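Local structure of pirin family protein (Acinetobacter baumannii, 6D0P) at residues His66-Val80 and Gly121-Pro133. The protein is a metal-binding member of the pirin family in the cupin clan and probably acts as a quercetin 2,3-dioxygenase. Numbering follows the deposited sequence.
Sequences HRGFETVTIAYQGEV and GLFEMVQLWVNLP. With MN (manganese (II) ion), chain G.
V72 N donates to L128 O at 2.7 Å, one of the backbone bonds that join strands 69-75 and 121-131 as antiparallel neighbours in the N-terminal cupin domain. E70 pairs likewise with V130, and I74 with V126. A classic beta bulge follows, where E124 O accepts from both Y76 N and Q77 N.

On the metal side, H66, F69 and W129 form an aromatic cluster. F69 CE2 lies over one face of the indole, 3.4 Å from W129 CD2, with the ring planes at 31°. T71 CG2 also sits over an indole face, while H66 turns its edge toward W129 in an offset edge-to-face pair. H66 NE2 binds manganese at 2.2 Å, and H64, H108 and E110 complete the protein ligands.

Q127 connects cluster and metal. Its CG is anti to the backbone N (chi1 -177°), and the extended chain brings the amide to the site. There OE1 accepts from W129 NE1 and from a manganese-bound water, and NE2 donates to T73 OG1.

The other face is apolar at V72 and V130. Beside the bulge, E124 OE2 meets Y46 and K247, while Q77 NE2 reaches E124 OE1 at 3.0 Å from above the carboxylate plane.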
ATOM      1  N   HIS A  66      13.105  -7.275  -5.900  1.00 16.10           N
ATOM      2  CA  HIS A  66      12.938  -6.177  -4.948  1.00 15.89           C
ATOM      3  C   HIS A  66      14.034  -6.288  -3.896  1.00 16.04           C
ATOM      4  O   HIS A  66      14.415  -7.417  -3.505  1.00 15.77           O
ATOM      5  CB  HIS A  66      11.586  -6.197  -4.209  1.00 16.48           C
ATOM      6  CG  HIS A  66      10.380  -6.041  -5.065  1.00 16.37           C
ATOM      7  ND1 HIS A  66      10.122  -4.867  -5.753  1.00 17.49           N
ATOM      8  CD2 HIS A  66       9.324  -6.860  -5.278  1.00 16.93           C
ATOM      9  CE1 HIS A  66       8.969  -4.997  -6.403  1.00 18.46           C
ATOM     10  NE2 HIS A  66       8.447  -6.205  -6.104  1.00 16.60           N
ATOM     11  N   ARG A  67      14.529  -5.140  -3.427  1.00 14.77           N
ATOM     12  CA  ARG A  67      15.439  -5.140  -2.313  1.00 14.62           C
ATOM     13  C   ARG A  67      15.280  -3.830  -1.547  1.00 14.77           C
ATOM     14  O   ARG A  67      15.170  -2.759  -2.169  1.00 15.36           O
ATOM     15  CB  ARG A  67      16.896  -5.302  -2.767  1.00 15.37           C
ATOM     16  CG  ARG A  67      17.924  -5.078  -1.657  1.00 16.58           C
ATOM     17  CD  ARG A  67      19.377  -5.205  -2.111  1.00 16.96           C
ATOM     18  NE  ARG A  67      19.749  -6.597  -2.357  1.00 17.59           N
ATOM     19  CZ  ARG A  67      20.952  -6.992  -2.763  1.00 19.05           C
ATOM     20  NH1 ARG A  67      21.892  -6.092  -3.040  1.00 19.39           N
ATOM     21  NH2 ARG A  67      21.210  -8.283  -2.878  1.00 18.95           N
ATOM     22  N   GLY A  68      15.269  -3.937  -0.211  1.00 14.82           N
ATOM     23  CA  GLY A  68      15.364  -2.776   0.662  1.00 14.80           C
ATOM     24  C   GLY A  68      14.070  -2.266   1.281  1.00 14.45           C
ATOM     25  O   GLY A  68      14.122  -1.330   2.088  1.00 15.19           O
ATOM     26  N   PHE A  69      12.937  -2.834   0.946  1.00 13.68           N
ATOM     27  CA  PHE A  69      11.684  -2.286   1.430  1.00 14.11           C
ATOM     28  C   PHE A  69      10.635  -3.392   1.474  1.00 13.61           C
ATOM     29  O   PHE A  69      10.957  -4.586   1.295  1.00 14.54           O
ATOM     30  CB  PHE A  69      11.273  -1.100   0.542  1.00 13.87           C
ATOM     31  CG  PHE A  69      11.072  -1.479  -0.892  1.00 13.53           C
ATOM     32  CD1 PHE A  69      12.151  -1.597  -1.751  1.00 14.86           C
ATOM     33  CD2 PHE A  69       9.806  -1.723  -1.381  1.00 14.06           C
ATOM     34  CE1 PHE A  69      11.961  -1.954  -3.077  1.00 15.21           C
ATOM     35  CE2 PHE A  69       9.622  -2.085  -2.708  1.00 14.75           C
ATOM     36  CZ  PHE A  69      10.697  -2.209  -3.544  1.00 15.03           C
ATOM     37  N   GLU A  70       9.401  -2.998   1.769  1.00 13.64           N
ATOM     38  CA  GLU A  70       8.295  -3.932   1.872  1.00 13.60           C
ATOM     39  C   GLU A  70       7.215  -3.583   0.852  1.00 12.97           C
ATOM     40  O   GLU A  70       7.045  -2.408   0.519  1.00 12.25           O
ATOM     41  CB  GLU A  70       7.667  -3.878   3.261  1.00 14.55           C
ATOM     42  CG  GLU A  70       8.667  -3.973   4.384  1.00 15.92           C
ATOM     43  CD  GLU A  70       8.037  -4.173   5.750  1.00 17.33           C
ATOM     44  OE1 GLU A  70       7.397  -3.216   6.260  1.00 17.46           O
ATOM     45  OE2 GLU A  70       8.144  -5.295   6.275  1.00 19.08           O
ATOM     46  N   THR A  71       6.510  -4.601   0.343  1.00 13.67           N
ATOM     47  CA  THR A  71       5.362  -4.373  -0.541  1.00 14.66           C
ATOM     48  C   THR A  71       4.133  -4.930   0.155  1.00 14.77           C
ATOM     49  O   THR A  71       4.152  -6.054   0.713  1.00 15.95           O
ATOM     50  CB  THR A  71       5.520  -4.956  -1.961  1.00 16.48           C
ATOM     51  OG1 THR A  71       5.548  -6.384  -1.890  1.00 21.71           O
ATOM     52  CG2 THR A  71       6.776  -4.464  -2.646  1.00 17.31           C
ATOM     53  N   VAL A  72       3.081  -4.134   0.172  1.00 13.07           N
ATOM     54  CA  VAL A  72       1.845  -4.528   0.803  1.00 13.85           C
ATOM     55  C   VAL A  72       0.788  -4.614  -0.287  1.00 14.26           C
ATOM     56  O   VAL A  72       0.508  -3.603  -0.951  1.00 13.76           O
ATOM     57  CB  VAL A  72       1.424  -3.543   1.899  1.00 14.68           C
ATOM     58  CG1 VAL A  72       0.171  -4.022   2.615  1.00 15.61           C
ATOM     59  CG2 VAL A  72       2.558  -3.284   2.886  1.00 15.69           C
ATOM     60  N   THR A  73       0.216  -5.795  -0.475  1.00 13.57           N
ATOM     61  CA  THR A  73      -0.811  -5.981  -1.489  1.00 15.18           C
ATOM     62  C   THR A  73      -2.143  -6.223  -0.776  1.00 15.18           C
ATOM     63  O   THR A  73      -2.253  -7.136   0.065  1.00 13.35           O
ATOM     64  CB  THR A  73      -0.430  -7.122  -2.440  1.00 17.58           C
ATOM     65  OG1 THR A  73       0.853  -6.829  -3.001  1.00 19.11           O
ATOM     66  CG2 THR A  73      -1.425  -7.321  -3.560  1.00 19.37           C
ATOM     67  N   ILE A  74      -3.127  -5.405  -1.106  1.00 13.98           N
ATOM     68  CA  ILE A  74      -4.441  -5.439  -0.489  1.00 15.00           C
ATOM     69  C   ILE A  74      -5.454  -5.757  -1.587  1.00 15.18           C
ATOM     70  O   ILE A  74      -5.632  -4.955  -2.493  1.00 14.94           O
ATOM     71  CB  ILE A  74      -4.735  -4.078   0.178  1.00 17.35           C
ATOM     72  CG1 ILE A  74      -3.637  -3.646   1.155  1.00 18.56           C
ATOM     73  CG2 ILE A  74      -6.117  -4.067   0.835  1.00 17.57           C
ATOM     74  CD1 ILE A  74      -3.801  -2.199   1.642  1.00 19.51           C
ATOM     75  N   ALA A  75      -6.108  -6.920  -1.523  1.00 14.60           N
ATOM     76  CA  ALA A  75      -7.052  -7.333  -2.572  1.00 15.63           C
ATOM     77  C   ALA A  75      -8.466  -6.857  -2.204  1.00 15.44           C
ATOM     78  O   ALA A  75      -8.966  -7.220  -1.152  1.00 17.62           O
ATOM     79  CB  ALA A  75      -7.020  -8.839  -2.742  1.00 15.92           C
ATOM     80  N   TYR A  76      -9.109  -6.095  -3.085  1.00 15.14           N
ATOM     81  CA  TYR A  76     -10.491  -5.616  -2.854  1.00 16.58           C
ATOM     82  C   TYR A  76     -11.495  -6.431  -3.686  1.00 17.04           C
ATOM     83  O   TYR A  76     -12.577  -6.783  -3.200  1.00 17.09           O
ATOM     84  CB  TYR A  76     -10.597  -4.114  -3.131  1.00 17.43           C
ATOM     85  CG  TYR A  76      -9.869  -3.255  -2.124  1.00 19.16           C
ATOM     86  CD1 TYR A  76     -10.227  -3.273  -0.782  1.00 22.60           C
ATOM     87  CD2 TYR A  76      -8.848  -2.408  -2.499  1.00 18.83           C
ATOM     88  CE1 TYR A  76      -9.569  -2.489   0.159  1.00 22.53           C
ATOM     89  CE2 TYR A  76      -8.180  -1.620  -1.575  1.00 19.39           C
ATOM     90  CZ  TYR A  76      -8.554  -1.641  -0.247  1.00 21.17           C
ATOM     91  OH  TYR A  76      -7.890  -0.865   0.657  1.00 19.90           O
ATOM     92  N   GLN A  77     -11.169  -6.688  -4.946  1.00 15.88           N
ATOM     93  CA  GLN A  77     -12.019  -7.495  -5.826  1.00 16.13           C
ATOM     94  C   GLN A  77     -11.078  -8.378  -6.640  1.00 16.28           C
ATOM     95  O   GLN A  77     -10.030  -7.919  -7.107  1.00 14.32           O
ATOM     96  CB  GLN A  77     -12.888  -6.651  -6.757  1.00 16.45           C
ATOM     97  CG  GLN A  77     -13.851  -5.712  -6.041  1.00 16.82           C
ATOM     98  CD  GLN A  77     -14.860  -5.094  -6.979  1.00 18.62           C
ATOM     99  OE1 GLN A  77     -15.723  -5.780  -7.535  1.00 17.97           O
ATOM    100  NE2 GLN A  77     -14.772  -3.788  -7.152  1.00 15.79           N
ATOM    101  N   GLY A  78     -11.433  -9.639  -6.784  1.00 16.49           N
ATOM    102  CA  GLY A  78     -10.511 -10.551  -7.458  1.00 18.23           C
ATOM    103  C   GLY A  78      -9.429 -11.055  -6.507  1.00 18.88           C
ATOM    104  O   GLY A  78      -9.487 -10.813  -5.289  1.00 18.81           O
ATOM    105  N   GLU A  79      -8.416 -11.735  -7.057  1.00 18.34           N
ATOM    106  CA  GLU A  79      -7.410 -12.421  -6.246  1.00 18.00           C
ATOM    107  C   GLU A  79      -6.054 -12.374  -6.944  1.00 17.54           C
ATOM    108  O   GLU A  79      -6.003 -12.419  -8.158  1.00 16.75           O
ATOM    109  CB  GLU A  79      -7.727 -13.908  -6.084  1.00 19.94           C
ATOM    110  CG  GLU A  79      -9.102 -14.242  -5.550  1.00 21.31           C
ATOM    111  CD  GLU A  79      -9.306 -15.721  -5.225  1.00 25.95           C
ATOM    112  OE1 GLU A  79      -8.556 -16.594  -5.792  1.00 24.23           O
ATOM    113  OE2 GLU A  79     -10.244 -16.022  -4.412  1.00 25.44           O
ATOM    114  N   VAL A  80      -4.975 -12.353  -6.152  1.00 17.32           N
ATOM    115  CA  VAL A  80      -3.613 -12.319  -6.671  1.00 18.40           C
ATOM    116  C   VAL A  80      -2.831 -13.504  -6.105  1.00 19.22           C
ATOM    117  O   VAL A  80      -2.854 -13.746  -4.893  1.00 20.52           O
ATOM    118  CB  VAL A  80      -2.933 -10.984  -6.317  1.00 19.30           C
ATOM    119  CG1 VAL A  80      -1.442 -10.967  -6.644  1.00 20.83           C
ATOM    120  CG2 VAL A  80      -3.630  -9.809  -6.978  1.00 20.90           C
ATOM    121  N   GLY A 121     -14.164 -11.211 -14.098  1.00 19.12           N
ATOM    122  CA  GLY A 121     -14.893 -10.231 -13.291  1.00 19.59           C
ATOM    123  C   GLY A 121     -14.027  -9.014 -12.971  1.00 19.31           C
ATOM    124  O   GLY A 121     -12.963  -8.848 -13.562  1.00 17.76           O
ATOM    125  N   LEU A 122     -14.479  -8.178 -12.032  1.00 17.93           N
ATOM    126  CA  LEU A 122     -13.764  -6.957 -11.695  1.00 18.43           C
ATOM    127  C   LEU A 122     -12.574  -7.288 -10.795  1.00 16.44           C
ATOM    128  O   LEU A 122     -12.653  -8.106  -9.885  1.00 16.75           O
ATOM    129  CB  LEU A 122     -14.692  -5.963 -10.982  1.00 18.40           C
ATOM    130  CG  LEU A 122     -15.861  -5.421 -11.803  1.00 21.76           C
ATOM    131  CD1 LEU A 122     -16.806  -4.605 -10.932  1.00 23.38           C
ATOM    132  CD2 LEU A 122     -15.360  -4.596 -12.977  1.00 23.36           C
ATOM    133  N   PHE A 123     -11.490  -6.603 -11.069  1.00 16.01           N
ATOM    134  CA  PHE A 123     -10.270  -6.719 -10.326  1.00 15.15           C
ATOM    135  C   PHE A 123     -10.011  -5.361  -9.680  1.00 14.27           C
ATOM    136  O   PHE A 123     -10.073  -4.345 -10.365  1.00 14.55           O
ATOM    137  CB  PHE A 123      -9.127  -7.113 -11.265  1.00 16.24           C
ATOM    138  CG  PHE A 123      -7.798  -7.317 -10.591  1.00 16.42           C
ATOM    139  CD1 PHE A 123      -7.518  -8.500  -9.918  1.00 18.89           C
ATOM    140  CD2 PHE A 123      -6.821  -6.341 -10.643  1.00 17.68           C
ATOM    141  CE1 PHE A 123      -6.290  -8.707  -9.315  1.00 19.64           C
ATOM    142  CE2 PHE A 123      -5.590  -6.547 -10.041  1.00 19.13           C
ATOM    143  CZ  PHE A 123      -5.325  -7.725  -9.372  1.00 19.42           C
ATOM    144  N   GLU A 124      -9.722  -5.336  -8.391  1.00 13.67           N
ATOM    145  CA  GLU A 124      -9.452  -4.081  -7.705  1.00 13.87           C
ATOM    146  C   GLU A 124      -8.464  -4.377  -6.584  1.00 14.27           C
ATOM    147  O   GLU A 124      -8.692  -5.294  -5.794  1.00 13.48           O
ATOM    148  CB  GLU A 124     -10.749  -3.473  -7.153  1.00 15.09           C
ATOM    149  CG  GLU A 124     -10.543  -2.127  -6.450  1.00 15.33           C
ATOM    150  CD  GLU A 124     -11.782  -1.578  -5.752  1.00 17.10           C
ATOM    151  OE1 GLU A 124     -12.723  -2.387  -5.504  1.00 17.68           O
ATOM    152  OE2 GLU A 124     -11.796  -0.341  -5.437  1.00 18.33           O
HETATM  153  N   MSE A 125      -7.371  -3.622  -6.532  0.70 14.93           N
HETATM  154  CA  MSE A 125      -6.368  -3.831  -5.493  0.70 16.92           C
HETATM  155  C   MSE A 125      -5.550  -2.603  -5.291  0.70 15.30           C
HETATM  156  O   MSE A 125      -5.613  -1.681  -6.084  0.70 14.50           O
HETATM  157  CB  MSE A 125      -5.463  -5.035  -5.820  0.70 21.51           C
HETATM  158  CG  MSE A 125      -4.524  -4.840  -6.997  0.70 28.32           C
HETATM  159 SE   MSE A 125      -2.901  -5.986  -6.842  0.70 41.58          SE
HETATM  160  CE  MSE A 125      -1.707  -4.436  -6.679  0.70 41.83           C
ATOM    161  N   VAL A 126      -4.813  -2.587  -4.187  1.00 13.86           N
ATOM    162  CA  VAL A 126      -3.836  -1.543  -3.877  1.00 13.98           C
ATOM    163  C   VAL A 126      -2.491  -2.227  -3.597  1.00 13.85           C
ATOM    164  O   VAL A 126      -2.455  -3.307  -2.921  1.00 14.44           O
ATOM    165  CB  VAL A 126      -4.254  -0.684  -2.664  1.00 14.67           C
ATOM    166  CG1 VAL A 126      -3.062   0.033  -2.035  1.00 14.42           C
ATOM    167  CG2 VAL A 126      -5.330   0.317  -3.051  1.00 16.05           C
ATOM    168  N   GLN A 127      -1.423  -1.675  -4.158  1.00 13.77           N
ATOM    169  CA  GLN A 127      -0.068  -2.071  -3.766  1.00 15.54           C
ATOM    170  C   GLN A 127       0.639  -0.836  -3.192  1.00 14.33           C
ATOM    171  O   GLN A 127       0.713   0.232  -3.833  1.00 13.98           O
ATOM    172  CB  GLN A 127       0.767  -2.739  -4.867  1.00 18.75           C
ATOM    173  CG  GLN A 127       2.144  -3.173  -4.328  1.00 23.46           C
ATOM    174  CD  GLN A 127       2.916  -4.151  -5.188  1.00 28.62           C
ATOM    175  OE1 GLN A 127       3.955  -3.802  -5.771  1.00 28.34           O
ATOM    176  NE2 GLN A 127       2.407  -5.383  -5.284  1.00 28.53           N
ATOM    177  N   LEU A 128       1.096  -0.988  -1.955  1.00 12.58           N
ATOM    178  CA  LEU A 128       1.778   0.038  -1.206  1.00 13.19           C
ATOM    179  C   LEU A 128       3.209  -0.415  -0.902  1.00 13.79           C
ATOM    180  O   LEU A 128       3.421  -1.535  -0.399  1.00 14.88           O
ATOM    181  CB  LEU A 128       1.000   0.252   0.098  1.00 14.47           C
ATOM    182  CG  LEU A 128       1.660   1.144   1.150  1.00 15.51           C
ATOM    183  CD1 LEU A 128       1.606   2.593   0.724  1.00 15.61           C
ATOM    184  CD2 LEU A 128       0.971   1.000   2.497  1.00 16.83           C
ATOM    185  N   TRP A 129       4.187   0.414  -1.206  1.00 12.42           N
ATOM    186  CA  TRP A 129       5.552   0.138  -0.825  1.00 12.85           C
ATOM    187  C   TRP A 129       5.855   0.928   0.455  1.00 12.94           C
ATOM    188  O   TRP A 129       5.569   2.125   0.502  1.00 12.28           O
ATOM    189  CB  TRP A 129       6.512   0.548  -1.921  1.00 13.24           C
ATOM    190  CG  TRP A 129       6.446  -0.247  -3.185  1.00 14.62           C
ATOM    191  CD1 TRP A 129       5.500  -1.156  -3.579  1.00 15.72           C
ATOM    192  CD2 TRP A 129       7.354  -0.107  -4.287  1.00 15.87           C
ATOM    193  NE1 TRP A 129       5.810  -1.641  -4.818  1.00 16.18           N
ATOM    194  CE2 TRP A 129       6.939  -1.016  -5.281  1.00 16.32           C
ATOM    195  CE3 TRP A 129       8.520   0.638  -4.492  1.00 16.96           C
ATOM    196  CZ2 TRP A 129       7.629  -1.154  -6.483  1.00 17.60           C
ATOM    197  CZ3 TRP A 129       9.212   0.491  -5.675  1.00 17.90           C
ATOM    198  CH2 TRP A 129       8.758  -0.378  -6.665  1.00 17.92           C
ATOM    199  N   VAL A 130       6.433   0.264   1.429  1.00 11.66           N
ATOM    200  CA  VAL A 130       6.817   0.841   2.707  1.00 12.57           C
ATOM    201  C   VAL A 130       8.330   0.700   2.868  1.00 12.89           C
ATOM    202  O   VAL A 130       8.898  -0.411   2.739  1.00 13.58           O
ATOM    203  CB  VAL A 130       6.090   0.164   3.875  1.00 13.26           C
ATOM    204  CG1 VAL A 130       6.444   0.803   5.209  1.00 15.29           C
ATOM    205  CG2 VAL A 130       4.581   0.168   3.666  1.00 13.39           C
ATOM    206  N   ASN A 131       8.970   1.793   3.240  1.00 12.35           N
ATOM    207  CA  ASN A 131      10.404   1.800   3.391  1.00 12.80           C
ATOM    208  C   ASN A 131      10.800   1.164   4.725  1.00 12.84           C
ATOM    209  O   ASN A 131      10.024   1.095   5.656  1.00 13.77           O
ATOM    210  CB  ASN A 131      10.973   3.218   3.283  1.00 13.39           C
ATOM    211  CG  ASN A 131      12.400   3.262   2.762  1.00 14.24           C
ATOM    212  OD1 ASN A 131      13.021   2.218   2.519  1.00 13.83           O
ATOM    213  ND2 ASN A 131      12.915   4.475   2.534  1.00 13.68           N
ATOM    214  N   LEU A 132      12.019   0.664   4.759  1.00 13.52           N
ATOM    215  CA  LEU A 132      12.627   0.131   5.975  1.00 13.61           C
ATOM    216  C   LEU A 132      13.718   1.072   6.505  1.00 14.36           C
ATOM    217  O   LEU A 132      14.452   1.709   5.730  1.00 14.00           O
ATOM    218  CB  LEU A 132      13.241  -1.229   5.638  1.00 14.15           C
ATOM    219  CG  LEU A 132      12.242  -2.352   5.347  1.00 14.12           C
ATOM    220  CD1 LEU A 132      12.932  -3.560   4.738  1.00 14.86           C
ATOM    221  CD2 LEU A 132      11.500  -2.728   6.608  1.00 14.61           C
ATOM    222  N   PRO A 133      13.874   1.115   7.834  1.00 14.21           N
ATOM    223  CA  PRO A 133      15.020   1.779   8.401  1.00 15.93           C
ATOM    224  C   PRO A 133      16.290   1.128   7.833  1.00 15.67           C
ATOM    225  O   PRO A 133      16.272  -0.072   7.532  1.00 14.82           O
ATOM    226  CB  PRO A 133      14.953   1.507   9.911  1.00 16.03           C
ATOM    227  CG  PRO A 133      13.495   1.177  10.133  1.00 16.35           C
ATOM    228  CD  PRO A 133      13.067   0.474   8.865  1.00 15.32           C
TER
HETATM  229 MN    MN G 303       6.647  -7.209  -6.835  1.00 25.34          MN
HETATM  230  O   HOH W   1       5.286  -6.871  -4.809  1.00 24.88           O
HETATM  231  O   HOH W   2       5.763  -5.223  -7.309  1.00 23.58           O